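Local coordinates for BDI_3064 protein (Parabacteroides distasonis ATCC 8503, PDB 5Z06), which hydrolyses linear beta-1,2-glucan and beta-1,2-glucooligosaccharides as an exo-type enzyme, releasing sophorose from the non-reducing end, at residues Leu15-Tyr20 and His638-Trp643; Asn35-Leu40 and Thr655-Ser660. All blocks are in the same frame, centred on the assembly; numbering follows the deposited sequence.

Contact 1 (Leu15-Tyr20 and His638-Trp643); sequences LMKGDY and HGSFLW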
loop_
_atom_site.group_PDB
_atom_site.type_symbol
_atom_site.label_atom_id
_atom_site.label_comp_id
_atom_site.label_asym_id
_atom_site.label_seq_id
_atom_site.Cartn_x
_atom_site.Cartn_y
_atom_site.Cartn_z
ATOM N N LEU A 15 -0.390 -0.003 -14.694
ATOM C CA LEU A 15 -1.652 0.286 -14.019
ATOM C C LEU A 15 -2.262 1.585 -14.502
ATOM O O LEU A 15 -3.455 1.789 -14.354
ATOM C CB LEU A 15 -1.470 0.307 -12.495
ATOM C CG LEU A 15 -1.003 -1.023 -11.883
ATOM C CD1 LEU A 15 -0.794 -0.917 -10.380
ATOM C CD2 LEU A 15 -2.011 -2.126 -12.198
ATOM N N MET A 16 -1.450 2.458 -15.084
ATOM C CA MET A 16 -1.956 3.666 -15.733
ATOM C C MET A 16 -1.991 3.497 -17.247
ATOM O O MET A 16 -1.168 2.803 -17.817
ATOM C CB MET A 16 -1.093 4.880 -15.354
ATOM C CG MET A 16 -1.111 5.221 -13.879
ATOM S SD MET A 16 -2.767 5.549 -13.241
ATOM C CE MET A 16 -2.777 7.329 -13.086
ATOM N N LYS A 17 -2.952 4.153 -17.890
ATOM C CA LYS A 17 -2.998 4.212 -19.334
ATOM C C LYS A 17 -2.017 5.237 -19.814
ATOM O O LYS A 17 -1.427 5.973 -19.022
ATOM C CB LYS A 17 -4.395 4.581 -19.827
ATOM C CG LYS A 17 -5.396 3.478 -19.575
ATOM C CD LYS A 17 -6.828 3.949 -19.739
ATOM C CE LYS A 17 -7.783 2.964 -19.067
ATOM N NZ LYS A 17 -9.138 3.564 -18.914
ATOM N N GLY A 18 -1.840 5.241 -21.132
ATOM C CA GLY A 18 -1.177 6.308 -21.854
ATOM C C GLY A 18 0.314 6.132 -21.934
ATOM O O GLY A 18 0.853 5.977 -22.995
ATOM N N ASP A 19 0.967 6.173 -20.787
ATOM C CA ASP A 19 2.402 6.073 -20.701
ATOM C C ASP A 19 2.820 5.426 -19.386
ATOM O O ASP A 19 2.032 5.329 -18.459
ATOM C CB ASP A 19 3.019 7.467 -20.818
ATOM C CG ASP A 19 2.499 8.444 -19.764
ATOM O OD1 ASP A 19 2.887 8.382 -18.581
ATOM O OD2 ASP A 19 1.704 9.313 -20.126
ATOM N N TYR A 20 4.083 5.016 -19.324
ATOM C CA TYR A 20 4.564 4.158 -18.271
ATOM C C TYR A 20 5.602 4.892 -17.436
ATOM O O TYR A 20 6.685 5.264 -17.911
ATOM C CB TYR A 20 5.143 2.855 -18.819
ATOM C CG TYR A 20 5.469 1.896 -17.699
ATOM C CD1 TYR A 20 4.482 1.527 -16.778
ATOM C CD2 TYR A 20 6.762 1.400 -17.510
ATOM C CE1 TYR A 20 4.768 0.680 -15.721
ATOM C CE2 TYR A 20 7.039 0.533 -16.458
ATOM C CZ TYR A 20 6.027 0.190 -15.563
ATOM O OH TYR A 20 6.236 -0.633 -14.490
ATOM N N HIS A 638 -11.762 7.867 -11.029
ATOM C CA HIS A 638 -10.423 7.258 -11.051
ATOM C C HIS A 638 -10.365 5.761 -10.865
ATOM O O HIS A 638 -9.288 5.204 -10.823
ATOM C CB HIS A 638 -9.527 7.931 -10.018
ATOM C CG HIS A 638 -9.464 9.401 -10.193
ATOM N ND1 HIS A 638 -9.370 9.986 -11.437
ATOM C CD2 HIS A 638 -9.549 10.411 -9.299
ATOM C CE1 HIS A 638 -9.375 11.299 -11.298
ATOM N NE2 HIS A 638 -9.474 11.583 -10.010
ATOM N N GLY A 639 -11.507 5.103 -10.788
ATOM C CA GLY A 639 -11.535 3.709 -10.413
ATOM C C GLY A 639 -10.838 2.793 -11.374
ATOM O O GLY A 639 -10.262 1.819 -10.939
ATOM N N SER A 640 -10.866 3.115 -12.670
ATOM C CA SER A 640 -10.170 2.307 -13.683
ATOM C C SER A 640 -8.735 1.978 -13.315
ATOM O O SER A 640 -8.265 0.883 -13.582
ATOM C CB SER A 640 -10.176 3.023 -15.026
ATOM O OG SER A 640 -9.564 4.268 -14.873
ATOM N N PHE A 641 -8.044 2.937 -12.702
ATOM C CA PHE A 641 -6.691 2.711 -12.183
ATOM C C PHE A 641 -6.595 2.693 -10.682
ATOM O O PHE A 641 -5.687 2.092 -10.165
ATOM C CB PHE A 641 -5.704 3.753 -12.723
ATOM C CG PHE A 641 -5.954 5.151 -12.237
ATOM C CD1 PHE A 641 -5.377 5.604 -11.060
ATOM C CD2 PHE A 641 -6.723 6.027 -12.982
ATOM C CE1 PHE A 641 -5.581 6.891 -10.624
ATOM C CE2 PHE A 641 -6.957 7.317 -12.533
ATOM C CZ PHE A 641 -6.376 7.746 -11.357
ATOM N N LEU A 642 -7.502 3.369 -9.983
ATOM C CA LEU A 642 -7.362 3.581 -8.547
ATOM C C LEU A 642 -8.108 2.574 -7.671
ATOM O O LEU A 642 -7.770 2.419 -6.506
ATOM C CB LEU A 642 -7.802 4.997 -8.188
ATOM C CG LEU A 642 -7.440 5.531 -6.812
ATOM C CD1 LEU A 642 -5.944 5.444 -6.612
ATOM C CD2 LEU A 642 -7.873 6.980 -6.694
ATOM N N TRP A 643 -9.132 1.909 -8.210
ATOM C CA TRP A 643 -9.911 0.935 -7.437
ATOM C C TRP A 643 -9.405 -0.466 -7.714
ATOM O O TRP A 643 -9.301 -0.872 -8.844
ATOM C CB TRP A 643 -11.371 1.007 -7.786
ATOM C CG TRP A 643 -12.170 0.041 -7.037
ATOM C CD1 TRP A 643 -12.716 -1.092 -7.520
ATOM C CD2 TRP A 643 -12.529 0.116 -5.656
ATOM N NE1 TRP A 643 -13.397 -1.751 -6.528
ATOM C CE2 TRP A 643 -13.314 -1.022 -5.372
ATOM C CE3 TRP A 643 -12.289 1.046 -4.638
ATOM C CZ2 TRP A 643 -13.856 -1.270 -4.106
ATOM C CZ3 TRP A 643 -12.825 0.805 -3.362
ATOM C CH2 TRP A 643 -13.607 -0.353 -3.114
#
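Met16 lays its thioether over one face of the Phe641 ring, a Met-aromatic contact in which sulfur and methyl play different parts. The methyl CE stands almost above the middle of the ring, 3.7 Å from the Phe641 centroid and only 12° off the ring normal, a CH-pi arrangement. The sulfur comes in obliquely at the root of the ring, with Met16 SD 3.4 Å from Phe641 CG. A chain bent at both chi2 and chi3 folds the thioether back so that both atoms can reach the same ring. The opposite face of the ring is covered by a carbonyl from the start of the helix: Phe641 CG sits between the backbone N and the carbonyl carbon (chi1 67°), which turns the ring back over His638 O, 3.4 Å from the ring plane and over its centre. That carbonyl also accepts from the amides of Phe641 and Leu642 in the short helix 639-642. The phenyl group is thus held between a carbonyl and a thioether. A serine in place of Phe641 would probably strip the Met16 thioether of its aromatic partner and open a gap beside Val659.

Beside this pair Leu15 O lies 3.4 Å from Phe641 CB, whereas the extended Lys17 chain brings NZ only to 4.1 Å from Ser640 CB. No hydrogen bond joins the two segments, so apolar and sulfur-aromatic contact carries the junction. Leu15, Met16 and Phe641 all also touch Val659 of strand 658-659, and Ser640 rests on Phe247 of strand 243-247. The contact therefore fits the loop between strands 9-11 and 23-28 against helix 639-642, with strand 658-659 packed against both.

Contact 2 (Asn35-Leu40 and Thr655-Ser660); sequences NARHHL and TVNWVS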
loop_
_atom_site.group_PDB
_atom_site.type_symbol
_atom_site.label_atom_id
_atom_site.label_comp_id
_atom_site.label_asym_id
_atom_site.label_seq_id
_atom_site.Cartn_x
_atom_site.Cartn_y
_atom_site.Cartn_z
ATOM N N ASN A 35 7.250 9.021 -27.197
ATOM C CA ASN A 35 7.262 9.169 -25.754
ATOM C C ASN A 35 6.256 10.214 -25.320
ATOM O O ASN A 35 5.929 11.118 -26.074
ATOM C CB ASN A 35 8.656 9.592 -25.259
ATOM C CG ASN A 35 8.999 11.022 -25.640
ATOM O OD1 ASN A 35 8.891 11.921 -24.817
ATOM N ND2 ASN A 35 9.371 11.243 -26.896
ATOM N N ALA A 36 5.781 10.065 -24.092
ATOM C CA ALA A 36 4.974 11.067 -23.424
ATOM C C ALA A 36 5.805 11.482 -22.242
ATOM O O ALA A 36 6.081 10.658 -21.373
ATOM C CB ALA A 36 3.658 10.462 -22.966
ATOM N N ARG A 37 6.260 12.730 -22.236
ATOM C CA ARG A 37 7.112 13.266 -21.156
ATOM C C ARG A 37 8.278 12.342 -20.861
ATOM O O ARG A 37 8.637 12.118 -19.721
ATOM C CB ARG A 37 6.309 13.517 -19.877
ATOM C CG ARG A 37 5.156 14.486 -20.018
ATOM C CD ARG A 37 4.289 14.426 -18.765
ATOM N NE ARG A 37 3.244 13.421 -18.970
ATOM C CZ ARG A 37 3.140 12.227 -18.392
ATOM N NH1 ARG A 37 3.992 11.796 -17.463
ATOM N NH2 ARG A 37 2.125 11.450 -18.749
ATOM N N HIS A 38 8.870 11.828 -21.934
ATOM C CA HIS A 38 10.020 10.951 -21.884
ATOM C C HIS A 38 9.750 9.628 -21.219
ATOM O O HIS A 38 10.667 9.016 -20.688
ATOM C CB HIS A 38 11.235 11.674 -21.282
ATOM C CG HIS A 38 11.557 12.939 -21.999
ATOM N ND1 HIS A 38 11.981 12.951 -23.315
ATOM C CD2 HIS A 38 11.455 14.233 -21.623
ATOM C CE1 HIS A 38 12.177 14.200 -23.700
ATOM N NE2 HIS A 38 11.860 14.999 -22.695
ATOM N N HIS A 39 8.501 9.175 -21.300
ATOM C CA HIS A 39 8.106 7.858 -20.853
ATOM C C HIS A 39 7.623 7.157 -22.102
ATOM O O HIS A 39 7.164 7.802 -23.056
ATOM C CB HIS A 39 6.970 7.903 -19.840
ATOM C CG HIS A 39 7.314 8.595 -18.555
ATOM N ND1 HIS A 39 8.291 8.141 -17.695
ATOM C CD2 HIS A 39 6.781 9.691 -17.966
ATOM C CE1 HIS A 39 8.364 8.945 -16.649
ATOM N NE2 HIS A 39 7.457 9.892 -16.787
ATOM N N LEU A 40 7.721 5.840 -22.072
ATOM C CA LEU A 40 7.258 5.004 -23.136
ATOM C C LEU A 40 5.762 5.005 -23.153
ATOM O O LEU A 40 5.154 5.063 -22.091
ATOM C CB LEU A 40 7.742 3.573 -22.959
ATOM C CG LEU A 40 9.188 3.372 -23.346
ATOM C CD1 LEU A 40 9.598 1.950 -23.015
ATOM C CD2 LEU A 40 9.389 3.640 -24.833
ATOM N N THR A 655 -0.292 13.831 -12.016
ATOM C CA THR A 655 0.617 14.784 -12.644
ATOM C C THR A 655 1.717 14.071 -13.385
ATOM O O THR A 655 2.037 14.450 -14.500
ATOM C CB THR A 655 1.150 15.790 -11.614
ATOM O OG1 THR A 655 0.030 16.450 -11.026
ATOM C CG2 THR A 655 2.073 16.844 -12.261
ATOM N N VAL A 656 2.263 13.019 -12.777
ATOM C CA VAL A 656 3.293 12.214 -13.409
ATOM C C VAL A 656 2.777 10.884 -13.957
ATOM O O VAL A 656 3.565 10.066 -14.455
ATOM C CB VAL A 656 4.480 11.968 -12.441
ATOM C CG1 VAL A 656 4.972 13.277 -11.866
ATOM C CG2 VAL A 656 4.121 11.011 -11.323
ATOM N N ASN A 657 1.468 10.659 -13.849
ATOM C CA ASN A 657 0.806 9.457 -14.373
ATOM C C ASN A 657 1.340 8.165 -13.726
ATOM O O ASN A 657 1.855 7.255 -14.381
ATOM C CB ASN A 657 0.877 9.367 -15.896
ATOM C CG ASN A 657 -0.141 8.395 -16.434
ATOM O OD1 ASN A 657 -1.237 8.360 -15.936
ATOM N ND2 ASN A 657 0.237 7.564 -17.386
ATOM N N TRP A 658 1.177 8.132 -12.409
ATOM C CA TRP A 658 1.648 7.068 -11.551
ATOM C C TRP A 658 0.515 6.633 -10.609
ATOM O O TRP A 658 -0.266 7.440 -10.130
ATOM C CB TRP A 658 2.839 7.577 -10.745
ATOM C CG TRP A 658 3.374 6.593 -9.780
ATOM C CD1 TRP A 658 4.324 5.646 -10.005
ATOM C CD2 TRP A 658 2.971 6.444 -8.425
ATOM N NE1 TRP A 658 4.551 4.919 -8.864
ATOM C CE2 TRP A 658 3.737 5.394 -7.876
ATOM C CE3 TRP A 658 2.045 7.103 -7.617
ATOM C CZ2 TRP A 658 3.603 4.990 -6.563
ATOM C CZ3 TRP A 658 1.909 6.705 -6.323
ATOM C CH2 TRP A 658 2.689 5.654 -5.802
ATOM N N VAL A 659 0.443 5.344 -10.354
ATOM C CA VAL A 659 -0.356 4.810 -9.268
ATOM C C VAL A 659 0.465 3.757 -8.551
ATOM O O VAL A 659 1.289 3.071 -9.134
ATOM C CB VAL A 659 -1.720 4.270 -9.761
ATOM C CG1 VAL A 659 -1.539 3.093 -10.703
ATOM C CG2 VAL A 659 -2.615 3.879 -8.578
ATOM N N SER A 660 0.245 3.660 -7.262
ATOM C CA SER A 660 0.979 2.747 -6.441
ATOM C C SER A 660 0.730 1.322 -6.881
ATOM O O SER A 660 -0.407 0.960 -7.198
ATOM C CB SER A 660 0.540 2.900 -4.998
ATOM O OG SER A 660 1.221 1.989 -4.215
HETATM O O HOH W 1 5.971 11.568 -15.484
#
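A type I' beta turn from Ala36 to His39, in the loop between strands 32-33 and 42-43, meets the loop that leads into strand 658-659, where Asn657 and Trp658 form a G1 beta bulge facing Asn653. Paired backbone bonds between Ala36 and His39 close the turn, and Asn35 OD1 accepts from His38 N (2.9 Å) in an Asx motif. From the turn, Arg37 reaches across: a bend at chi3 (-91°) carries the guanidinium to Asn657, where Arg37 NH2 lies 3.7 Å from Asn657 CB. The guanidinium and amide planes stand 88° apart. Arg37 NH1 is 3.5 Å from Val656 O. A water bridges the segments, lying in the ring plane at the edge of His39, 2.6 Å from His39 NE2, and donating to Val656 O at 3.0 Å.

Both polar side chains have their main partners in the loop that follows strand 9-11: Arg37 forms a salt bridge with Asp19, and the Asn657 amide nitrogen hydrogen-bonds Asp19 OD1 and probably Lys17 O. The direct interface is small, and its chemistry implies a junction made by one water and, at second hand, by Asp19, which takes both the Arg37 charge and the Asn657 amide.

In the fold
The centres of contact 1 and contact 2 lie about 11 Å apart on the same side of the chain's centre, and the two contacts touch. Along the chain their segments alternate, 15-20, 35-40, 638-643 and 655-660, so two N-terminal loops meet the short helix 639-642 and the approach to strand 658-659, some 600 residues on. The polar ties between the contacts are short, 2.6 Å from Asp19 OD2 to Arg37 NH2 and 2.8 Å from Lys17 O to Asn657 ND2, and Tyr20 O packs against His39 CB. Together they illustrate how loops of an N-terminal beta-rich region can dock as one continuous patch onto the glycoamylase-like family region, joining parts of a monomeric chain some 600 residues apart.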